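Porphyranase B (Zobellia galactanivorans, PDB 3JUU) hydrolyses the sulfated red-algal polysaccharide porphyran at linkages between beta-D-galactose and alpha-L-galactose-6-sulfate, releasing mostly a disaccharide of the two sugars. Local coordinates at residues Val206-Lys209 with Glu213-Phe216. Numbering follows the deposited sequence.
Sequences VWWK and EIIF
The indole of Trp207 meets Ile215 obliquely, CE3 lying 3.9 Å from the Ile215 CD1 methyl, while one of its faces carries CB of Lys209 over the ring centre and Trp27 packs against it edge-to-face. On the other side of this antiparallel beta hairpin, part of the GH16 jelly-roll sandwich, the Trp208 ring also takes a methyl at a slant: its CD1 is 3.5 Å from Ile214 CD1, and its NE1 is hydrogen-bonded to the carbonyl oxygen of Phe232. Val206 CG2, anti to the backbone N, reaches both the Phe216 ring and Ile214, the latter tightly, with 3.4 Å between the two CG2 atoms. Leu144, from the strand that bears Glu143 and Glu148, probably the nucleophile and proton donor, packs on Val206, Ile214 and Phe216. Trp207 and Ile215 exchange backbone N-H to O bonds as a hydrogen-bonded pair. Near the turn, Lys209 runs extended before bending at its last torsion (chi4 -60°) to bring NZ to Glu213. An alanine in place of Lys209 would probably leave this carboxylate with Lys225 as its remaining lysine partner and freer to turn. In the salt bridge Lys209 NZ lies 3.0 Å from Glu213 OE1, on the syn side, 26° out of the carboxylate plane.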
# COMPACT_ATOMS: atom_id res chain seq x y z
N VAL A 206 2.89 10.08 -1.22
CA VAL A 206 3.85 10.15 -2.32
C VAL A 206 3.38 11.21 -3.30
O VAL A 206 2.20 11.23 -3.73
CB VAL A 206 4.03 8.80 -3.02
CG1 VAL A 206 2.69 8.30 -3.69
CG2 VAL A 206 5.20 8.88 -4.06
N TRP A 207 4.31 12.07 -3.71
CA TRP A 207 4.08 12.90 -4.95
C TRP A 207 4.62 12.22 -6.14
O TRP A 207 5.85 12.13 -6.32
CB TRP A 207 4.69 14.30 -4.79
CG TRP A 207 4.28 15.25 -5.88
CD1 TRP A 207 3.24 15.12 -6.76
CD2 TRP A 207 4.97 16.46 -6.24
NE1 TRP A 207 3.22 16.22 -7.62
CE2 TRP A 207 4.26 17.04 -7.31
CE3 TRP A 207 6.10 17.12 -5.74
CZ2 TRP A 207 4.68 18.26 -7.94
CZ3 TRP A 207 6.52 18.36 -6.36
CH2 TRP A 207 5.82 18.88 -7.45
N TRP A 208 3.73 11.57 -6.91
CA TRP A 208 4.11 10.96 -8.14
C TRP A 208 4.11 12.13 -9.15
O TRP A 208 3.12 12.37 -9.85
CB TRP A 208 3.07 9.88 -8.51
CG TRP A 208 3.25 9.23 -9.82
CD1 TRP A 208 4.35 9.23 -10.63
CD2 TRP A 208 2.30 8.32 -10.44
NE1 TRP A 208 4.12 8.46 -11.76
CE2 TRP A 208 2.88 7.88 -11.65
CE3 TRP A 208 1.02 7.85 -10.04
CZ2 TRP A 208 2.20 6.99 -12.56
CZ3 TRP A 208 0.32 6.99 -10.97
CH2 TRP A 208 0.94 6.58 -12.21
N LYS A 209 5.24 12.85 -9.20
CA LYS A 209 5.33 14.16 -9.84
C LYS A 209 5.42 14.01 -11.34
O LYS A 209 4.78 14.78 -12.08
CB LYS A 209 6.56 14.91 -9.25
CG LYS A 209 6.88 16.23 -9.98
CD LYS A 209 8.16 16.73 -9.33
CE LYS A 209 8.50 18.15 -9.84
NZ LYS A 209 8.68 18.16 -11.29
N GLU A 213 10.22 11.20 -11.29
CA GLU A 213 10.43 11.91 -10.04
C GLU A 213 9.35 11.48 -9.09
O GLU A 213 8.17 11.75 -9.35
CB GLU A 213 10.27 13.43 -10.23
CG GLU A 213 11.24 14.01 -11.23
CD GLU A 213 10.90 15.48 -11.49
OE1 GLU A 213 10.02 15.72 -12.35
OE2 GLU A 213 11.43 16.34 -10.75
N ILE A 214 9.75 10.81 -7.99
CA ILE A 214 8.77 10.28 -7.04
C ILE A 214 9.25 10.85 -5.72
O ILE A 214 10.39 10.64 -5.38
CB ILE A 214 8.84 8.73 -7.02
CG1 ILE A 214 8.64 8.10 -8.45
CG2 ILE A 214 7.91 8.15 -5.92
CD1 ILE A 214 7.28 8.23 -9.03
N ILE A 215 8.38 11.52 -4.96
CA ILE A 215 8.80 12.17 -3.74
C ILE A 215 7.95 11.69 -2.59
O ILE A 215 6.75 11.80 -2.64
CB ILE A 215 8.67 13.73 -3.86
CG1 ILE A 215 9.62 14.21 -4.96
CG2 ILE A 215 9.07 14.40 -2.55
CD1 ILE A 215 8.98 14.49 -6.22
N PHE A 216 8.59 11.15 -1.57
CA PHE A 216 7.82 10.50 -0.46
C PHE A 216 7.70 11.44 0.72
O PHE A 216 8.66 12.17 1.05
CB PHE A 216 8.55 9.21 0.00
CG PHE A 216 8.48 8.11 -1.04
CD1 PHE A 216 7.27 7.42 -1.24
CD2 PHE A 216 9.61 7.78 -1.79
CE1 PHE A 216 7.18 6.47 -2.27
CE2 PHE A 216 9.57 6.76 -2.76
CZ PHE A 216 8.34 6.10 -2.96